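Local coordinates for CDC48 domain-containing protein (Pyrococcus horikoshii, PDB 4UZR), which is of unknown function but assembles into hexamers and dodecamers with a 12-bladed beta-propeller, and may bind ATP, at the interface of chains A and B and the interface of chains A and C. Coordinates in Å, arbitrary orientation; residue numbers count along the deposited sequence, not the author numbering. Chains: chain A/B/C, Putative uncharacterized protein PH1500.

Contact 1: the interface of chains A and B. Residues chain A 77-81, 83, 86, 93, 95, 109; chain B 131, 133-134, 136-138.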
# COMPACT_ATOMS: atom_id res chain seq x y z
N GLU A 77 -9.44 21.85 21.48
CA GLU A 77 -10.55 22.69 21.02
C GLU A 77 -10.07 23.98 20.38
O GLU A 77 -9.05 24.55 20.77
CB GLU A 77 -11.50 23.02 22.18
CG GLU A 77 -12.13 21.81 22.85
CD GLU A 77 -13.16 22.21 23.89
OE1 GLU A 77 -13.11 23.36 24.37
OE2 GLU A 77 -14.02 21.37 24.23
N ALA A 78 -10.81 24.44 19.37
CA ALA A 78 -10.55 25.72 18.73
C ALA A 78 -11.85 26.49 18.54
O ALA A 78 -12.72 26.07 17.78
CB ALA A 78 -9.85 25.51 17.40
N LYS A 79 -11.99 27.61 19.25
CA LYS A 79 -13.19 28.43 19.14
C LYS A 79 -13.23 29.14 17.80
O LYS A 79 -12.39 29.99 17.51
CB LYS A 79 -13.26 29.44 20.29
CG LYS A 79 -13.65 28.85 21.63
CD LYS A 79 -15.14 28.57 21.70
N ILE A 80 -14.20 28.78 16.97
CA ILE A 80 -14.38 29.41 15.67
C ILE A 80 -15.86 29.69 15.43
O ILE A 80 -16.67 28.77 15.39
CB ILE A 80 -13.84 28.53 14.52
CG1 ILE A 80 -12.33 28.31 14.67
CG2 ILE A 80 -14.15 29.16 13.17
CD1 ILE A 80 -11.75 27.37 13.64
N LYS A 81 -16.20 30.97 15.27
CA LYS A 81 -17.59 31.37 15.13
C LYS A 81 -18.16 31.01 13.76
O LYS A 81 -17.62 31.40 12.73
CB LYS A 81 -17.75 32.87 15.39
N ILE A 83 -18.93 27.85 11.92
CA ILE A 83 -18.23 26.95 11.02
C ILE A 83 -19.19 26.36 10.00
O ILE A 83 -20.10 25.61 10.34
CB ILE A 83 -17.52 25.83 11.79
CG1 ILE A 83 -16.49 26.42 12.75
CG2 ILE A 83 -16.86 24.86 10.82
CD1 ILE A 83 -15.68 25.39 13.51
N VAL A 86 -16.13 21.59 7.16
CA VAL A 86 -14.80 21.15 7.56
C VAL A 86 -14.34 19.99 6.69
O VAL A 86 -15.09 19.05 6.45
CB VAL A 86 -14.77 20.72 9.05
CG1 VAL A 86 -13.44 20.08 9.40
CG2 VAL A 86 -15.04 21.91 9.95
N ILE A 93 -6.49 19.60 8.79
CA ILE A 93 -7.87 19.95 9.10
C ILE A 93 -8.17 21.31 8.47
O ILE A 93 -7.54 22.31 8.81
CB ILE A 93 -8.12 19.99 10.62
CG1 ILE A 93 -7.74 18.65 11.25
CG2 ILE A 93 -9.57 20.32 10.92
CD1 ILE A 93 -7.70 18.67 12.76
N VAL A 95 -10.93 24.30 7.65
CA VAL A 95 -12.18 24.87 8.13
C VAL A 95 -12.60 26.07 7.28
O VAL A 95 -11.78 26.93 6.96
CB VAL A 95 -12.05 25.34 9.60
CG1 VAL A 95 -13.37 25.92 10.10
CG2 VAL A 95 -11.60 24.19 10.48
N LEU A 109 -3.93 20.37 16.00
CA LEU A 109 -4.79 21.55 16.06
C LEU A 109 -4.00 22.84 16.21
O LEU A 109 -4.46 23.81 16.82
CB LEU A 109 -5.86 21.42 17.15
CG LEU A 109 -7.19 22.10 16.80
CD1 LEU A 109 -7.67 21.62 15.45
CD2 LEU A 109 -8.23 21.84 17.87
N VAL B 131 -13.22 14.49 14.72
CA VAL B 131 -13.49 15.92 14.68
C VAL B 131 -14.98 16.19 14.88
O VAL B 131 -15.82 15.62 14.19
CB VAL B 131 -13.03 16.54 13.34
CG1 VAL B 131 -13.43 18.01 13.26
CG2 VAL B 131 -11.52 16.40 13.19
N ILE B 133 -18.00 19.15 15.20
CA ILE B 133 -18.31 20.50 14.76
C ILE B 133 -19.68 20.97 15.19
O ILE B 133 -20.70 20.40 14.79
CB ILE B 133 -18.22 20.60 13.22
CG1 ILE B 133 -16.82 20.25 12.74
CG2 ILE B 133 -18.59 22.00 12.76
CD1 ILE B 133 -15.75 21.08 13.40
N ASP B 134 -19.70 22.01 16.03
CA ASP B 134 -20.91 22.77 16.33
C ASP B 134 -20.78 24.17 15.73
O ASP B 134 -19.96 24.39 14.84
CB ASP B 134 -21.19 22.83 17.83
CG ASP B 134 -20.04 23.43 18.62
OD1 ASP B 134 -19.87 24.67 18.57
OD2 ASP B 134 -19.32 22.68 19.31
N GLN B 136 -19.85 27.00 17.29
CA GLN B 136 -19.08 27.87 18.17
C GLN B 136 -17.62 27.44 18.27
O GLN B 136 -16.73 28.28 18.44
CB GLN B 136 -19.71 27.91 19.57
N LYS B 137 -17.38 26.14 18.16
CA LYS B 137 -16.02 25.62 18.29
C LYS B 137 -15.79 24.34 17.49
O LYS B 137 -16.74 23.68 17.05
CB LYS B 137 -15.69 25.36 19.76
CG LYS B 137 -16.61 24.37 20.45
CD LYS B 137 -16.20 24.14 21.89
N LEU B 138 -14.52 24.02 17.30
CA LEU B 138 -14.11 22.77 16.68
C LEU B 138 -13.45 21.92 17.76
O LEU B 138 -12.52 22.39 18.43
CB LEU B 138 -13.14 23.03 15.53
CG LEU B 138 -12.52 21.82 14.82
CD1 LEU B 138 -12.31 22.14 13.35
CD2 LEU B 138 -11.21 21.39 15.45

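Contact 2: the interface of chains A and C. Residues chain A 106, 108, 110-112; chain C 7, 11, 49, 72, 74.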
# COMPACT_ATOMS: atom_id res chain seq x y z
N ASN A 106 -3.02 21.55 11.52
CA ASN A 106 -2.46 20.20 11.43
C ASN A 106 -3.14 19.26 12.42
O ASN A 106 -4.15 19.60 13.03
CB ASN A 106 -0.94 20.20 11.61
CG ASN A 106 -0.50 20.69 12.98
OD1 ASN A 106 -1.32 21.01 13.84
ND2 ASN A 106 0.81 20.73 13.20
N ASN A 108 -2.29 18.40 15.29
CA ASN A 108 -2.17 18.85 16.67
C ASN A 108 -3.06 20.05 16.96
O ASN A 108 -2.96 20.68 18.02
CB ASN A 108 -0.72 19.21 17.00
CG ASN A 108 0.18 18.00 17.11
OD1 ASN A 108 -0.24 16.87 16.84
ND2 ASN A 108 1.43 18.22 17.50
N GLU A 110 -2.79 22.84 15.66
CA GLU A 110 -1.98 24.05 15.60
C GLU A 110 -2.30 24.77 14.31
O GLU A 110 -2.35 24.16 13.24
CB GLU A 110 -0.49 23.70 15.65
CG GLU A 110 0.16 23.88 17.01
CD GLU A 110 1.46 23.12 17.15
OE1 GLU A 110 1.75 22.28 16.27
OE2 GLU A 110 2.20 23.36 18.12
N GLU A 111 -2.52 26.08 14.40
CA GLU A 111 -2.92 26.85 13.24
C GLU A 111 -1.76 26.99 12.26
O GLU A 111 -0.69 27.51 12.60
CB GLU A 111 -3.43 28.23 13.65
CG GLU A 111 -3.89 29.08 12.48
CD GLU A 111 -4.62 30.33 12.92
OE1 GLU A 111 -5.51 30.23 13.79
OE2 GLU A 111 -4.30 31.42 12.41
N LEU A 112 -1.97 26.53 11.03
CA LEU A 112 -0.98 26.65 9.98
C LEU A 112 -1.28 27.86 9.12
O LEU A 112 -0.36 28.53 8.63
CB LEU A 112 -0.96 25.40 9.10
CG LEU A 112 -0.56 24.08 9.75
CD1 LEU A 112 -0.61 22.96 8.72
CD2 LEU A 112 0.82 24.19 10.36
N LYS C 7 6.77 31.43 18.53
CA LYS C 7 5.86 31.59 17.40
C LYS C 7 4.45 31.89 17.90
O LYS C 7 4.02 31.36 18.92
CB LYS C 7 5.86 30.35 16.51
CG LYS C 7 5.16 29.13 17.09
CD LYS C 7 5.21 27.95 16.13
CE LYS C 7 4.66 26.68 16.77
NZ LYS C 7 3.46 26.17 16.06
N LYS C 11 -1.68 32.53 13.16
CA LYS C 11 -0.67 32.97 12.21
C LYS C 11 -1.06 34.32 11.62
O LYS C 11 -1.41 34.43 10.44
CB LYS C 11 -0.45 31.92 11.13
CG LYS C 11 0.13 30.61 11.65
CD LYS C 11 1.28 30.88 12.61
CE LYS C 11 1.78 29.59 13.26
NZ LYS C 11 0.78 29.00 14.19
N LYS C 49 3.71 30.53 21.49
CA LYS C 49 4.23 29.27 22.01
C LYS C 49 5.75 29.30 22.03
O LYS C 49 6.38 29.74 21.06
CB LYS C 49 3.74 28.08 21.18
CG LYS C 49 4.18 26.73 21.73
CD LYS C 49 3.32 25.59 21.19
CE LYS C 49 3.78 24.24 21.73
NZ LYS C 49 3.15 23.91 23.05
N PRO C 72 5.99 24.64 12.54
CA PRO C 72 5.32 24.13 13.74
C PRO C 72 6.04 22.97 14.43
O PRO C 72 5.40 21.97 14.75
CB PRO C 72 3.96 23.67 13.21
CG PRO C 72 4.12 23.51 11.73
CD PRO C 72 5.48 23.98 11.32
N ASP C 74 7.74 20.81 17.36
CA ASP C 74 7.63 20.60 18.80
C ASP C 74 8.76 19.71 19.33
O ASP C 74 9.16 18.75 18.69
CB ASP C 74 6.29 19.97 19.18
CG ASP C 74 5.20 21.01 19.37
OD1 ASP C 74 5.53 22.21 19.53
OD2 ASP C 74 4.01 20.62 19.38

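Contact 3: the interface of chains A and B. Residues chain A 88, 93, 107; chain B 124-126, 129, 131, 140.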
# COMPACT_ATOMS: atom_id res chain seq x y z
N LEU A 88 -11.38 17.07 6.31
CA LEU A 88 -10.37 16.34 7.06
C LEU A 88 -9.57 15.42 6.15
O LEU A 88 -10.11 14.48 5.57
CB LEU A 88 -11.01 15.55 8.20
CG LEU A 88 -10.09 14.71 9.08
CD1 LEU A 88 -8.98 15.57 9.67
CD2 LEU A 88 -10.88 14.03 10.19
N ILE A 93 -6.49 19.60 8.79
CA ILE A 93 -7.87 19.95 9.10
C ILE A 93 -8.17 21.31 8.47
O ILE A 93 -7.54 22.31 8.81
CB ILE A 93 -8.12 19.99 10.62
CG1 ILE A 93 -7.74 18.65 11.25
CG2 ILE A 93 -9.57 20.32 10.92
CD1 ILE A 93 -7.70 18.67 12.76
N GLN A 107 -2.56 18.07 12.60
CA GLN A 107 -3.16 17.05 13.46
C GLN A 107 -3.05 17.37 14.95
O GLN A 107 -3.66 16.69 15.78
CB GLN A 107 -2.53 15.68 13.17
N LEU B 124 -16.64 13.95 11.98
CA LEU B 124 -15.79 13.34 10.96
C LEU B 124 -14.77 12.42 11.61
O LEU B 124 -14.26 12.72 12.68
CB LEU B 124 -15.08 14.42 10.13
CG LEU B 124 -15.97 15.35 9.30
CD1 LEU B 124 -15.15 16.43 8.63
CD2 LEU B 124 -16.75 14.55 8.26
N VAL B 125 -14.48 11.30 10.96
CA VAL B 125 -13.52 10.33 11.51
C VAL B 125 -12.47 9.96 10.47
O VAL B 125 -12.79 9.65 9.33
CB VAL B 125 -14.23 9.05 12.00
CG1 VAL B 125 -13.21 8.09 12.61
CG2 VAL B 125 -15.31 9.38 13.01
N ARG B 126 -11.20 10.00 10.88
CA ARG B 126 -10.12 9.56 10.02
C ARG B 126 -8.95 9.04 10.86
O ARG B 126 -8.29 9.81 11.55
CB ARG B 126 -9.65 10.69 9.10
CG ARG B 126 -8.82 10.20 7.92
CD ARG B 126 -8.18 11.34 7.15
NE ARG B 126 -8.24 11.12 5.71
CZ ARG B 126 -7.32 10.47 5.01
NH1 ARG B 126 -6.27 9.95 5.63
NH2 ARG B 126 -7.46 10.32 3.70
N LEU B 129 -8.16 10.09 14.58
CA LEU B 129 -8.72 11.41 14.85
C LEU B 129 -10.24 11.44 14.74
O LEU B 129 -10.83 10.83 13.85
CB LEU B 129 -8.11 12.45 13.91
CG LEU B 129 -6.80 13.14 14.31
CD1 LEU B 129 -5.75 12.14 14.78
CD2 LEU B 129 -6.26 13.98 13.16
N VAL B 131 -13.22 14.49 14.72
CA VAL B 131 -13.49 15.92 14.68
C VAL B 131 -14.98 16.19 14.88
O VAL B 131 -15.82 15.62 14.19
CB VAL B 131 -13.03 16.54 13.34
CG1 VAL B 131 -13.43 18.01 13.26
CG2 VAL B 131 -11.52 16.40 13.19
N LEU B 140 -11.26 18.55 18.60
CA LEU B 140 -10.46 17.46 18.08
C LEU B 140 -10.13 16.46 19.18
O LEU B 140 -9.68 16.83 20.27
CB LEU B 140 -9.16 17.98 17.46
CG LEU B 140 -8.16 16.90 17.03
CD1 LEU B 140 -8.74 16.05 15.92
CD2 LEU B 140 -6.84 17.53 16.62

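Contact 1: the interface of chains A and B
Strand 74-79 of chain A pairs antiparallel with strand 137-142 of chain B, and hydrophobic side chains pack where the two chains meet. The pairing rests on main-chain bonds between A:Ala78 and B:Leu138. A:Ala78 N gives its hydrogen to B:Leu138 O at 2.8 Å, in the carbonyl plane and fairly straight at 159°. In return B:Leu138 N reaches A:Ala78 O from 31° above that carbonyl's plane. These main-chain bonds do not depend on the side chain.

B:Leu138 carries most of the apolar contact. Its CB lies 4.0 Å from A:Ile83 CD1, the two side chains crossing at about a right angle. CG stands anti to the backbone N (chi1 176°), and the branch then forks. CD1 meets A:Val95 CG2 at 3.6 Å, with A:Ile93 CG2 a little farther off, while CD2 slides past A:Leu109 and touches CD1 of that leucine at 3.5 Å. A forked tip can thus fill two directions at once.

Beside it, B:Ile133 CD1 lies 3.6 Å from A:Val86 CG2, and its CG2 branch crosses A:Ile83. Where strand 137-142 begins, B:Asp134 OD1 accepts two amides, which should hold the turn in shape: B:Gln136 N, 2.7 Å from OD1, meets the anti lone pair of that oxygen, while B:Lys137 N comes from above the carboxylate plane. The paired edges extend a sheet from one subunit into the next, joining neighbours in the propeller ring.

Contact 2: the interface of chains A and C
The loop between strands 101-106 and 111-116 of chain A, with the start of strand 111-116, meets four segments of chain C: strand 3-8, the loop after it, the end of strand 44-50, and the stretch from C:Pro72 into strand 74-79. This is part of a two-fold symmetric interface joining two subunits of the deposited twelve-chain assembly, so each contact recurs with the chains exchanged. A:Asn106 braces the chain A loop from within, its side-chain carbonyl OD1 taking two amides. A:Glu110 N approaches it in the carbonyl plane, whereas A:Asn108 N comes from well above that plane.

A:Glu110 runs extended beyond CG and pushes its carboxylate among charged groups. C:Lys7, long enough to span the gap, crosses it at about a right angle and forms a loose salt bridge, NZ to OE2, at 3.7 Å. C:Asp74 faces the same oxygen tip to tip, its OD2 3.5 Å from A:Glu110 OE2, with the carboxylates turned 53° apart. Such like charges would raise the carboxylates' proton affinity, which C:Lys7 and the more distant C:Lys49 should offset.

A:Leu112 supplies the greasy part: its CD2 lies 3.6 Å from CG of the rigid, apolar C:Pro72 ring, crossed at a right angle. C:Lys11 grips A:Glu111 twice. Its backbone N binds the carboxylate OE2 at 2.9 Å, from 58° above the carboxylate plane, while the chain, bent at chi2 and chi4, curls back so that NZ meets the main-chain A:Glu111 O at 2.6 Å, in the carbonyl plane.

Contact 3: the interface of chains A and B
In this 12-bladed beta-propeller, strand 83-89 of one subunit lays A:Leu88 against strands 122-126 and 129-133 of its neighbour, a mainly apolar packing in which main-chain and side-chain polar atoms of the two chains stay beyond bonding distance. A:Leu88 has CG anti to the backbone N (chi1 179°), and its CD2 methyl is the atom that meets chain B. On one side it meets CB of B:Arg126 at 3.7 Å, and on the other CG2 of B:Val131 at 3.9 Å, both side chains crossing it obliquely. A leucine suits this place because a branched aliphatic tip can rest against side chains of both strands.

B:Arg126 offers its aliphatic base to the leucine; CG stands anti to the backbone N (chi1 -163°), and the chain bends at chi3 and runs on past the leucine's main chain, with NE 3.8 Å from A:Leu88 O, not a bond. B:Val131, beta-branched as strands prefer, turns CG2 to A:Leu88, this methyl lying beside its own backbone N.

Farther along, B:Leu140 uses one methyl for two neighbours: CD2 lies 3.4 Å from the main-chain A:Gln107 O and 4.1 Å from A:Ile93 CD1, the end of the longer isoleucine branch. B:Leu129 CD2 rests 4.1 Å from A:Gln107 CB, the last atom modelled there.

Contacts 1 and 3 are parts of one interface between chains A and B, about 11 Å apart between the centres of their C-alpha atoms, and both draw on A:Ile93 and B:Val131, as well as on strands 83-89, 92-97, 129-133 and 137-142. Contact 2 faces another subunit across a two-fold interface, its C-alpha centre about 15 Å from that of contact 1 and about 16 Å from that of contact 3. The loop following strand 101-106 serves all three, through A:Leu109, A:Glu110 and A:Gln107 respectively. A subunit therefore uses the same short loop toward two neighbours, which would couple ring packing to two-fold pairing within the deposited twelve-chain assembly.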